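TrwC protein (Escherichia coli, PDB 1OMH) recognises and processes origin-of-transfer DNA as a conjugative relaxase, acting on the plasmid strand that is passed on in bacterial conjugation. Local coordinates at a contact of chain A with DNA. Sequence-based numbering; all coordinates share one arbitrary frame.

The three contacts follow one arm of a DNA stem-loop from DG12 to DC16. Contact 1 lies in the middle, about 8 Å from contact 3 and 11 Å from contact 2, measured between the centres of their C-alpha atoms. Contacts 2 and 3 are about 18 Å apart. Contacts 1 and 2 share Arg178 and both draw on strand 126-131. Contacts 1 and 3 share the loop before strand 81-89, the nucleotide DG15 and a water between Thr74 and Arg81. The N-terminal relaxase domain thus holds the stem by successive phosphates and reads guanines from its grooves.

Contact 1: a contact of chain A with DNA. Residues 72-74, 128, 178-179. With nucleotides of chain B.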
loop_
_atom_site.group_PDB
_atom_site.type_symbol
_atom_site.label_atom_id
_atom_site.label_comp_id
_atom_site.label_asym_id
_atom_site.label_seq_id
_atom_site.Cartn_x
_atom_site.Cartn_y
_atom_site.Cartn_z
ATOM N N SER A 72 -6.392 13.518 -22.389
ATOM C CA SER A 72 -5.850 14.472 -23.353
ATOM C C SER A 72 -5.892 15.909 -22.816
ATOM O O SER A 72 -4.998 16.710 -23.095
ATOM C CB SER A 72 -6.612 14.392 -24.686
ATOM O OG SER A 72 -8.007 14.585 -24.516
ATOM N N ALA A 73 -6.919 16.222 -22.028
ATOM C CA ALA A 73 -7.084 17.561 -21.463
ATOM C C ALA A 73 -5.973 17.959 -20.492
ATOM O O ALA A 73 -5.922 19.105 -20.035
ATOM C CB ALA A 73 -8.436 17.668 -20.775
ATOM N N THR A 74 -5.089 17.018 -20.172
ATOM C CA THR A 74 -3.982 17.298 -19.263
ATOM C C THR A 74 -3.133 18.428 -19.823
ATOM O O THR A 74 -2.746 18.404 -20.993
ATOM C CB THR A 74 -3.081 16.057 -19.067
ATOM O OG1 THR A 74 -3.831 15.010 -18.441
ATOM C CG2 THR A 74 -1.880 16.402 -18.201
ATOM N N ARG A 128 -15.562 14.469 -12.468
ATOM C CA ARG A 128 -16.293 15.696 -12.737
ATOM C C ARG A 128 -16.988 15.630 -14.091
ATOM O O ARG A 128 -16.695 14.765 -14.917
ATOM C CB ARG A 128 -15.349 16.898 -12.711
ATOM C CG ARG A 128 -14.662 17.110 -11.372
ATOM C CD ARG A 128 -13.160 17.163 -11.561
ATOM N NE ARG A 128 -12.653 18.523 -11.627
ATOM C CZ ARG A 128 -11.387 18.833 -11.888
ATOM N NH1 ARG A 128 -10.495 17.877 -12.118
ATOM N NH2 ARG A 128 -11.011 20.102 -11.893
ATOM N N ARG A 178 -13.344 8.867 -17.385
ATOM C CA ARG A 178 -12.523 10.053 -17.145
ATOM C C ARG A 178 -11.529 9.881 -16.001
ATOM O O ARG A 178 -11.558 8.892 -15.278
ATOM C CB ARG A 178 -13.404 11.275 -16.856
ATOM C CG ARG A 178 -13.868 12.037 -18.096
ATOM C CD ARG A 178 -15.283 11.675 -18.491
ATOM N NE ARG A 178 -15.752 12.482 -19.618
ATOM C CZ ARG A 178 -15.294 12.379 -20.862
ATOM N NH1 ARG A 178 -15.786 13.161 -21.817
ATOM N NH2 ARG A 178 -14.356 11.488 -21.158
ATOM N N ALA A 179 -10.648 10.859 -15.852
ATOM C CA ALA A 179 -9.651 10.828 -14.799
ATOM C C ALA A 179 -10.378 10.840 -13.466
ATOM O O ALA A 179 -11.483 11.379 -13.350
ATOM C CB ALA A 179 -8.738 12.035 -14.910
ATOM P P DC B 7 -0.887 24.083 -22.232
ATOM O OP1 DC B 7 0.524 23.894 -21.816
ATOM O OP2 DC B 7 -1.204 24.961 -23.388
ATOM O "O5'" DC B 7 -1.557 22.647 -22.437
ATOM C "C5'" DC B 7 -2.236 22.297 -23.646
ATOM C "C4'" DC B 7 -3.207 21.169 -23.383
ATOM O "O4'" DC B 7 -4.165 21.620 -22.396
ATOM C "C3'" DC B 7 -4.042 20.735 -24.587
ATOM O "O3'" DC B 7 -3.521 19.519 -25.135
ATOM C "C2'" DC B 7 -5.346 20.281 -23.954
ATOM C "C1'" DC B 7 -5.450 21.069 -22.658
ATOM N N1 DC B 7 -6.435 22.168 -22.734
ATOM C C2 DC B 7 -7.794 21.850 -22.635
ATOM O O2 DC B 7 -8.124 20.665 -22.450
ATOM N N3 DC B 7 -8.716 22.835 -22.743
ATOM C C4 DC B 7 -8.327 24.097 -22.933
ATOM N N4 DC B 7 -9.277 25.032 -23.037
ATOM C C5 DC B 7 -6.950 24.453 -23.025
ATOM C C6 DC B 7 -6.046 23.468 -22.918
ATOM P P DG B 8 -3.488 19.312 -26.731
ATOM O OP1 DG B 8 -2.531 18.209 -27.010
ATOM O OP2 DG B 8 -3.280 20.643 -27.359
ATOM O "O5'" DG B 8 -4.946 18.795 -27.116
ATOM C "C5'" DG B 8 -5.370 17.460 -26.806
ATOM C "C4'" DG B 8 -6.876 17.415 -26.710
ATOM O "O4'" DG B 8 -7.271 18.571 -25.946
ATOM C "C3'" DG B 8 -7.658 17.480 -28.025
ATOM O "O3'" DG B 8 -8.223 16.171 -28.229
ATOM C "C2'" DG B 8 -8.889 18.289 -27.650
ATOM C "C1'" DG B 8 -8.474 19.113 -26.441
ATOM N N9 DG B 8 -8.266 20.546 -26.634
ATOM C C8 DG B 8 -7.098 21.204 -26.955
ATOM N N7 DG B 8 -7.228 22.505 -26.949
ATOM C C5 DG B 8 -8.564 22.711 -26.632
ATOM C C6 DG B 8 -9.299 23.913 -26.463
ATOM O O6 DG B 8 -8.903 25.079 -26.562
ATOM N N1 DG B 8 -10.629 23.657 -26.142
ATOM C C2 DG B 8 -11.182 22.407 -26.002
ATOM N N2 DG B 8 -12.485 22.355 -25.703
ATOM N N3 DG B 8 -10.510 21.287 -26.149
ATOM C C4 DG B 8 -9.218 21.510 -26.457
ATOM P P DG B 12 -20.608 21.788 -21.840
ATOM O OP1 DG B 12 -21.914 21.078 -21.873
ATOM O OP2 DG B 12 -20.398 22.899 -20.879
ATOM O "O5'" DG B 12 -19.453 20.719 -21.595
ATOM C "C5'" DG B 12 -19.509 19.441 -22.217
ATOM C "C4'" DG B 12 -18.123 18.859 -22.372
ATOM O "O4'" DG B 12 -17.315 19.791 -23.129
ATOM C "C3'" DG B 12 -17.373 18.665 -21.050
ATOM O "O3'" DG B 12 -17.380 17.260 -20.739
ATOM C "C2'" DG B 12 -15.923 18.888 -21.440
ATOM C "C1'" DG B 12 -15.968 19.695 -22.713
ATOM N N9 DG B 12 -15.342 21.011 -22.696
ATOM C C8 DG B 12 -15.925 22.253 -22.797
ATOM N N7 DG B 12 -15.051 23.226 -22.804
ATOM C C5 DG B 12 -13.823 22.586 -22.687
ATOM C C6 DG B 12 -12.504 23.111 -22.649
ATOM O O6 DG B 12 -12.138 24.291 -22.718
ATOM N N1 DG B 12 -11.554 22.099 -22.519
ATOM C C2 DG B 12 -11.836 20.757 -22.444
ATOM N N2 DG B 12 -10.792 19.930 -22.321
ATOM N N3 DG B 12 -13.054 20.260 -22.485
ATOM C C4 DG B 12 -13.991 21.223 -22.607
ATOM P P DG B 13 -16.596 16.708 -19.440
ATOM O OP1 DG B 13 -16.777 15.231 -19.415
ATOM O OP2 DG B 13 -17.004 17.514 -18.262
ATOM O "O5'" DG B 13 -15.059 16.987 -19.753
ATOM C "C5'" DG B 13 -14.269 16.034 -20.478
ATOM C "C4'" DG B 13 -12.797 16.249 -20.205
ATOM O "O4'" DG B 13 -12.467 17.609 -20.536
ATOM C "C3'" DG B 13 -12.364 16.062 -18.749
ATOM O "O3'" DG B 13 -11.614 14.840 -18.706
ATOM C "C2'" DG B 13 -11.255 17.086 -18.567
ATOM C "C1'" DG B 13 -11.483 18.108 -19.654
ATOM N N9 DG B 13 -11.836 19.475 -19.284
ATOM C C8 DG B 13 -13.081 20.024 -19.080
ATOM N N7 DG B 13 -13.042 21.322 -18.926
ATOM C C5 DG B 13 -11.691 21.632 -18.994
ATOM C C6 DG B 13 -11.021 22.883 -18.917
ATOM O O6 DG B 13 -11.507 24.022 -18.778
ATOM N N1 DG B 13 -9.641 22.723 -19.031
ATOM C C2 DG B 13 -8.997 21.514 -19.201
ATOM N N2 DG B 13 -7.665 21.531 -19.287
ATOM N N3 DG B 13 -9.613 20.362 -19.282
ATOM C C4 DG B 13 -10.941 20.492 -19.175
ATOM P P DT B 14 -11.076 14.263 -17.302
ATOM O OP1 DT B 14 -10.633 12.875 -17.607
ATOM O OP2 DT B 14 -12.130 14.488 -16.279
ATOM O "O5'" DT B 14 -9.788 15.143 -16.967
ATOM C "C5'" DT B 14 -8.570 14.922 -17.680
ATOM C "C4'" DT B 14 -7.471 15.870 -17.249
ATOM O "O4'" DT B 14 -7.822 17.237 -17.582
ATOM C "C3'" DT B 14 -7.150 15.882 -15.754
ATOM O "O3'" DT B 14 -5.964 15.104 -15.537
ATOM C "C2'" DT B 14 -6.668 17.305 -15.509
ATOM C "C1'" DT B 14 -7.265 18.137 -16.634
ATOM N N1 DT B 14 -8.286 19.149 -16.260
ATOM C C2 DT B 14 -7.885 20.465 -16.168
ATOM O O2 DT B 14 -6.738 20.832 -16.351
ATOM N N3 DT B 14 -8.888 21.348 -15.854
ATOM C C4 DT B 14 -10.217 21.059 -15.625
ATOM O O4 DT B 14 -11.004 21.972 -15.363
ATOM C C5 DT B 14 -10.566 19.659 -15.721
ATOM C C7 DT B 14 -11.981 19.243 -15.474
ATOM C C6 DT B 14 -9.596 18.787 -16.027
ATOM P P DG B 15 -5.554 14.655 -14.044
ATOM O OP1 DG B 15 -4.927 13.312 -14.129
ATOM O OP2 DG B 15 -6.718 14.859 -13.134
ATOM O "O5'" DG B 15 -4.445 15.700 -13.595
ATOM C "C5'" DG B 15 -3.187 15.829 -14.274
ATOM C "C4'" DG B 15 -2.614 17.192 -13.972
ATOM O "O4'" DG B 15 -3.672 18.126 -14.217
ATOM C "C3'" DG B 15 -2.159 17.434 -12.531
ATOM O "O3'" DG B 15 -0.738 17.622 -12.613
ATOM C "C2'" DG B 15 -2.571 18.873 -12.265
ATOM C "C1'" DG B 15 -3.651 19.162 -13.272
ATOM N N9 DG B 15 -5.023 19.383 -12.841
ATOM C C8 DG B 15 -5.995 18.469 -12.506
ATOM N N7 DG B 15 -7.178 19.011 -12.391
ATOM C C5 DG B 15 -6.948 20.363 -12.611
ATOM C C6 DG B 15 -7.839 21.459 -12.636
ATOM O O6 DG B 15 -9.062 21.458 -12.483
ATOM N N1 DG B 15 -7.168 22.651 -12.885
ATOM C C2 DG B 15 -5.814 22.771 -13.091
ATOM N N2 DG B 15 -5.328 23.993 -13.316
ATOM N N3 DG B 15 -4.986 21.758 -13.077
ATOM C C4 DG B 15 -5.615 20.597 -12.838
HETATM O O HOH W 1 -13.160 13.403 -13.940
HETATM O O HOH W 2 -3.448 13.223 -16.287
#
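This contact grips the hairpin stem of the origin of transfer, with loop residues in the minor groove and a strand arginine in the major groove. Arg178 runs along the backbone. Arg178 CB lies 3.3 Å from OP1 of the DT14 phosphate, and CG follows past the same oxygen. The chain bends at chi2 (99°), and CD passes on toward the phosphate of DG13. There Arg178 NE donates to DG13 OP1 at 2.9 Å, a salt bridge with the oxygen 24° out of the guanidinium plane. CZ and NH1 end beside the DG13 sugar carbon C5', and NH1 adds a weak bond to OP1. An alanine here would lose this charged hold and would probably loosen the backbone between DG13 and DT14. Ala179 N makes a nearly straight bond (176°) to DT14 OP1 at 2.7 Å. On the minor-groove side, the methyl CB of Ala73 sits tightly at 3.3 Å from C1' of DG13. The carbonyl O of Ala73 takes the amino N2 of DG13 on a lone pair, at 3.1 Å. Arg128 reaches into the major groove, its chain bent at chi2 and chi3. Arg128 NH2 hydrogen-bonds O6 of DG15 in the guanidinium plane at a short 2.4 Å. The DT14 methyl C7 covers one guanidinium face, 3.7 Å from Arg128 CZ. Water 1 joins Arg128 N and Ala179 O to DT14 OP2. These bonds fix the stem and recognise guanines in both grooves.

Contact 2: a contact of chain A with DNA. Residues 129-133, 172, 178. With nucleotides of chain B.
At the end of strand 126-131 the chain turns beside the phosphates of DG12 and DG13. The tight part is the DG13 phosphate, held from two sides. Lys130 N donates to DG13 OP2 at 2.7 Å, and the bond is nearly straight (166°). On the other side OP1 is shared by Arg172 and Arg178. Arg172 NH2 reaches DG13 OP1 at 2.6 Å, with the oxygen tilted 25° from the guanidinium plane. Its chain bends at chi3 (-51°) to get there. The Arg172 guanidinium is sandwiched near its rim, with Arg178 NE over one face and Gln129 CG over the other. Two arginines on one oxygen would probably offset its charge well. Lys130 has CG anti to the backbone N and bends at chi3 toward the major groove. Lys130 NZ hydrogen-bonds N7 of DG13 at 2.8 Å and O6 of DG13 at 3.1 Å, so it reads the guanine Hoogsteen edge. Crowding shows where Lys130 O lies 2.6 Å from the DG12 ester oxygen O5', as both can only accept. At the turn, Gln132 N gives its straighter bond to DG12 OP1 at 3.1 Å and a bent one to DG12 OP2. Gly133 N also donates to DG12 OP2. The side chains at this turn are the loose part: the DNA hides little of Gln132 or Ile131. The site clamps the backbone at the loop end of the stem and probably favours guanine at DG13, since O6 as well as N7 meets the lysine.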
loop_
_atom_site.group_PDB
_atom_site.type_symbol
_atom_site.label_atom_id
_atom_site.label_comp_id
_atom_site.label_asym_id
_atom_site.label_seq_id
_atom_site.Cartn_x
_atom_site.Cartn_y
_atom_site.Cartn_z
ATOM N N GLN A 129 -17.933 16.543 -14.290
ATOM C CA GLN A 129 -18.667 16.663 -15.543
ATOM C C GLN A 129 -19.127 18.116 -15.600
ATOM O O GLN A 129 -19.790 18.601 -14.679
ATOM C CB GLN A 129 -19.874 15.719 -15.587
ATOM C CG GLN A 129 -20.562 15.711 -16.953
ATOM C CD GLN A 129 -21.643 14.653 -17.092
ATOM O OE1 GLN A 129 -22.213 14.483 -18.170
ATOM N NE2 GLN A 129 -21.934 13.940 -16.010
ATOM N N LYS A 130 -18.746 18.807 -16.669
ATOM C CA LYS A 130 -19.093 20.210 -16.855
ATOM C C LYS A 130 -20.181 20.365 -17.911
ATOM O O LYS A 130 -19.947 20.096 -19.088
ATOM C CB LYS A 130 -17.858 21.000 -17.293
ATOM C CG LYS A 130 -18.109 22.485 -17.519
ATOM C CD LYS A 130 -16.949 23.140 -18.253
ATOM C CE LYS A 130 -15.652 23.020 -17.480
ATOM N NZ LYS A 130 -14.505 23.631 -18.204
ATOM N N ILE A 131 -21.363 20.795 -17.485
ATOM C CA ILE A 131 -22.478 21.000 -18.402
ATOM C C ILE A 131 -22.790 22.490 -18.470
ATOM O O ILE A 131 -23.253 23.076 -17.492
ATOM C CB ILE A 131 -23.757 20.268 -17.937
ATOM C CG1 ILE A 131 -23.464 18.791 -17.672
ATOM C CG2 ILE A 131 -24.842 20.411 -18.996
ATOM C CD1 ILE A 131 -22.787 18.078 -18.817
ATOM N N GLN A 132 -22.529 23.092 -19.626
ATOM C CA GLN A 132 -22.774 24.511 -19.842
ATOM C C GLN A 132 -22.039 25.398 -18.842
ATOM O O GLN A 132 -22.619 26.324 -18.277
ATOM C CB GLN A 132 -24.279 24.789 -19.790
ATOM C CG GLN A 132 -25.027 24.317 -21.030
ATOM C CD GLN A 132 -26.498 24.057 -20.772
ATOM O OE1 GLN A 132 -27.274 23.828 -21.702
ATOM N NE2 GLN A 132 -26.889 24.076 -19.501
ATOM N N GLY A 133 -20.757 25.109 -18.630
ATOM C CA GLY A 133 -19.959 25.899 -17.709
ATOM C C GLY A 133 -20.149 25.548 -16.244
ATOM O O GLY A 133 -19.365 25.975 -15.396
ATOM N N ARG A 172 -18.245 7.323 -15.606
ATOM C CA ARG A 172 -19.363 8.116 -15.110
ATOM C C ARG A 172 -20.723 7.498 -15.401
ATOM O O ARG A 172 -20.840 6.543 -16.169
ATOM C CB ARG A 172 -19.316 9.524 -15.697
ATOM C CG ARG A 172 -18.023 10.249 -15.415
ATOM C CD ARG A 172 -18.119 11.706 -15.796
ATOM N NE ARG A 172 -18.615 11.877 -17.155
ATOM C CZ ARG A 172 -18.430 12.974 -17.876
ATOM N NH1 ARG A 172 -18.917 13.052 -19.108
ATOM N NH2 ARG A 172 -17.742 13.985 -17.369
ATOM N N ARG A 178 -13.344 8.867 -17.385
ATOM C CA ARG A 178 -12.523 10.053 -17.145
ATOM C C ARG A 178 -11.529 9.881 -16.001
ATOM O O ARG A 178 -11.558 8.892 -15.278
ATOM C CB ARG A 178 -13.404 11.275 -16.856
ATOM C CG ARG A 178 -13.868 12.037 -18.096
ATOM C CD ARG A 178 -15.283 11.675 -18.491
ATOM N NE ARG A 178 -15.752 12.482 -19.618
ATOM C CZ ARG A 178 -15.294 12.379 -20.862
ATOM N NH1 ARG A 178 -15.786 13.161 -21.817
ATOM N NH2 ARG A 178 -14.356 11.488 -21.158
ATOM P P DG B 12 -20.608 21.788 -21.840
ATOM O OP1 DG B 12 -21.914 21.078 -21.873
ATOM O OP2 DG B 12 -20.398 22.899 -20.879
ATOM O "O5'" DG B 12 -19.453 20.719 -21.595
ATOM C "C5'" DG B 12 -19.509 19.441 -22.217
ATOM C "C4'" DG B 12 -18.123 18.859 -22.372
ATOM O "O4'" DG B 12 -17.315 19.791 -23.129
ATOM C "C3'" DG B 12 -17.373 18.665 -21.050
ATOM O "O3'" DG B 12 -17.380 17.260 -20.739
ATOM C "C2'" DG B 12 -15.923 18.888 -21.440
ATOM C "C1'" DG B 12 -15.968 19.695 -22.713
ATOM N N9 DG B 12 -15.342 21.011 -22.696
ATOM C C8 DG B 12 -15.925 22.253 -22.797
ATOM N N7 DG B 12 -15.051 23.226 -22.804
ATOM C C5 DG B 12 -13.823 22.586 -22.687
ATOM C C6 DG B 12 -12.504 23.111 -22.649
ATOM O O6 DG B 12 -12.138 24.291 -22.718
ATOM N N1 DG B 12 -11.554 22.099 -22.519
ATOM C C2 DG B 12 -11.836 20.757 -22.444
ATOM N N2 DG B 12 -10.792 19.930 -22.321
ATOM N N3 DG B 12 -13.054 20.260 -22.485
ATOM C C4 DG B 12 -13.991 21.223 -22.607
ATOM P P DG B 13 -16.596 16.708 -19.440
ATOM O OP1 DG B 13 -16.777 15.231 -19.415
ATOM O OP2 DG B 13 -17.004 17.514 -18.262
ATOM O "O5'" DG B 13 -15.059 16.987 -19.753
ATOM C "C5'" DG B 13 -14.269 16.034 -20.478
ATOM C "C4'" DG B 13 -12.797 16.249 -20.205
ATOM O "O4'" DG B 13 -12.467 17.609 -20.536
ATOM C "C3'" DG B 13 -12.364 16.062 -18.749
ATOM O "O3'" DG B 13 -11.614 14.840 -18.706
ATOM C "C2'" DG B 13 -11.255 17.086 -18.567
ATOM C "C1'" DG B 13 -11.483 18.108 -19.654
ATOM N N9 DG B 13 -11.836 19.475 -19.284
ATOM C C8 DG B 13 -13.081 20.024 -19.080
ATOM N N7 DG B 13 -13.042 21.322 -18.926
ATOM C C5 DG B 13 -11.691 21.632 -18.994
ATOM C C6 DG B 13 -11.021 22.883 -18.917
ATOM O O6 DG B 13 -11.507 24.022 -18.778
ATOM N N1 DG B 13 -9.641 22.723 -19.031
ATOM C C2 DG B 13 -8.997 21.514 -19.201
ATOM N N2 DG B 13 -7.665 21.531 -19.287
ATOM N N3 DG B 13 -9.613 20.362 -19.282
ATOM C C4 DG B 13 -10.941 20.492 -19.175
#

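Contact 3: a contact of chain A with DNA. Residues 71, 78-79, 81, 168. With nucleotides of chain B.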
loop_
_atom_site.group_PDB
_atom_site.type_symbol
_atom_site.label_atom_id
_atom_site.label_comp_id
_atom_site.label_asym_id
_atom_site.label_seq_id
_atom_site.Cartn_x
_atom_site.Cartn_y
_atom_site.Cartn_z
ATOM N N ARG A 71 -7.153 11.225 -20.793
ATOM C CA ARG A 71 -6.425 12.356 -20.239
ATOM C C ARG A 71 -5.803 13.358 -21.208
ATOM O O ARG A 71 -4.811 14.005 -20.879
ATOM C CB ARG A 71 -5.359 11.833 -19.263
ATOM C CG ARG A 71 -5.938 10.887 -18.202
ATOM C CD ARG A 71 -4.966 10.611 -17.064
ATOM N NE ARG A 71 -3.854 9.748 -17.454
ATOM C CZ ARG A 71 -3.886 8.418 -17.416
ATOM N NH1 ARG A 71 -4.977 7.780 -17.003
ATOM N NH2 ARG A 71 -2.819 7.723 -17.780
ATOM N N SER A 78 1.724 20.642 -16.962
ATOM C CA SER A 78 1.424 19.879 -15.756
ATOM C C SER A 78 1.786 18.406 -15.953
ATOM O O SER A 78 1.847 17.918 -17.082
ATOM C CB SER A 78 -0.064 20.001 -15.418
ATOM O OG SER A 78 -0.427 21.358 -15.216
ATOM N N LYS A 79 2.028 17.701 -14.853
ATOM C CA LYS A 79 2.379 16.287 -14.935
ATOM C C LYS A 79 1.128 15.462 -15.158
ATOM O O LYS A 79 0.086 15.727 -14.566
ATOM C CB LYS A 79 3.056 15.822 -13.645
ATOM C CG LYS A 79 4.351 16.530 -13.337
ATOM C CD LYS A 79 5.017 15.928 -12.118
ATOM C CE LYS A 79 6.356 16.584 -11.855
ATOM N NZ LYS A 79 7.100 15.887 -10.770
ATOM N N ARG A 81 -1.084 12.298 -14.580
ATOM C CA ARG A 81 -1.199 11.345 -13.494
ATOM C C ARG A 81 -1.639 10.010 -14.049
ATOM O O ARG A 81 -2.561 9.936 -14.856
ATOM C CB ARG A 81 -2.191 11.878 -12.456
ATOM C CG ARG A 81 -1.651 13.095 -11.728
ATOM C CD ARG A 81 -2.685 13.748 -10.822
ATOM N NE ARG A 81 -2.076 14.815 -10.031
ATOM C CZ ARG A 81 -2.700 15.496 -9.078
ATOM N NH1 ARG A 81 -3.967 15.226 -8.792
ATOM N NH2 ARG A 81 -2.048 16.434 -8.400
ATOM N N ASN A 168 -5.739 5.902 -12.732
ATOM C CA ASN A 168 -6.378 7.206 -12.882
ATOM C C ASN A 168 -7.545 7.143 -13.865
ATOM O O ASN A 168 -7.494 7.738 -14.941
ATOM C CB ASN A 168 -5.334 8.221 -13.360
ATOM C CG ASN A 168 -5.809 9.656 -13.257
ATOM O OD1 ASN A 168 -5.095 10.582 -13.657
ATOM N ND2 ASN A 168 -7.007 9.855 -12.719
ATOM P P DG B 15 -5.554 14.655 -14.044
ATOM O OP1 DG B 15 -4.927 13.312 -14.129
ATOM O OP2 DG B 15 -6.718 14.859 -13.134
ATOM O "O5'" DG B 15 -4.445 15.700 -13.595
ATOM C "C5'" DG B 15 -3.187 15.829 -14.274
ATOM C "C4'" DG B 15 -2.614 17.192 -13.972
ATOM O "O4'" DG B 15 -3.672 18.126 -14.217
ATOM C "C3'" DG B 15 -2.159 17.434 -12.531
ATOM O "O3'" DG B 15 -0.738 17.622 -12.613
ATOM C "C2'" DG B 15 -2.571 18.873 -12.265
ATOM C "C1'" DG B 15 -3.651 19.162 -13.272
ATOM N N9 DG B 15 -5.023 19.383 -12.841
ATOM C C8 DG B 15 -5.995 18.469 -12.506
ATOM N N7 DG B 15 -7.178 19.011 -12.391
ATOM C C5 DG B 15 -6.948 20.363 -12.611
ATOM C C6 DG B 15 -7.839 21.459 -12.636
ATOM O O6 DG B 15 -9.062 21.458 -12.483
ATOM N N1 DG B 15 -7.168 22.651 -12.885
ATOM C C2 DG B 15 -5.814 22.771 -13.091
ATOM N N2 DG B 15 -5.328 23.993 -13.316
ATOM N N3 DG B 15 -4.986 21.758 -13.077
ATOM C C4 DG B 15 -5.615 20.597 -12.838
ATOM P P DC B 16 0.149 17.756 -11.279
ATOM O OP1 DC B 16 1.491 18.202 -11.734
ATOM O OP2 DC B 16 0.018 16.486 -10.515
ATOM O "O5'" DC B 16 -0.519 18.943 -10.439
ATOM C "C5'" DC B 16 -0.105 20.297 -10.630
ATOM C "C4'" DC B 16 -0.978 21.261 -9.855
ATOM O "O4'" DC B 16 -2.368 21.094 -10.244
ATOM C "C3'" DC B 16 -0.955 21.019 -8.337
ATOM O "O3'" DC B 16 -0.166 22.081 -7.772
ATOM C "C2'" DC B 16 -2.345 21.444 -7.880
ATOM C "C1'" DC B 16 -3.175 21.455 -9.143
ATOM N N1 DC B 16 -4.535 20.882 -9.238
ATOM C C2 DC B 16 -5.589 21.784 -9.447
ATOM O O2 DC B 16 -5.323 22.983 -9.585
ATOM N N3 DC B 16 -6.857 21.333 -9.490
ATOM C C4 DC B 16 -7.108 20.037 -9.342
ATOM N N4 DC B 16 -8.389 19.650 -9.380
ATOM C C5 DC B 16 -6.059 19.082 -9.146
ATOM C C6 DC B 16 -4.792 19.546 -9.107
HETATM O O HOH W 3 -6.159 13.989 -10.568
HETATM O O HOH W 4 -3.448 13.223 -16.287
HETATM O O HOH W 5 -2.128 22.634 -13.299
#
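The backbone is extended from Ser78 to Lys79 and on into strand 81-89 at Arg81, whereas Arg71 sits in a left-handed turn. These residues belong to the TrwC relaxase family domain and hold the phosphates of DG15 and DC16. Lys79 N donates to OP1 of DC16 at 3.2 Å. The carbonyl O of Lys79 lies close to the ester oxygen O3' of DG15, and this pair clashes because both can only accept. The Lys79 side chain points past the phosphate, with CB near DC16 OP1 and the rest running extended away from the DNA. Arg81 makes the main grip. Its chain is extended from CG to NE and reaches alongside the DG15 sugar. Arg81 NE donates to DC16 OP2 at 2.7 Å, a salt bridge, and Arg81 NH2 donates to the same oxygen at 3.0 Å. The guanidinium therefore holds one oxygen side-on, roughly in its own plane, and its rotation is probably fixed. NH1 turns the other way and reaches DG15 OP2 through water 3. Arg81 N reaches DG15 OP1 through water 4. Asn168 approaches the same phosphate tip first, with CG anti to the backbone N (chi1 -167°). Asn168 OD1 is modelled 2.8 Å from DG15 OP1, an acceptor pair that may mean the amide is turned over. In the minor groove, Ser78 OG holds water 5 at 2.9 Å. Water 5 then meets N3 of DG15 at 3.0 Å.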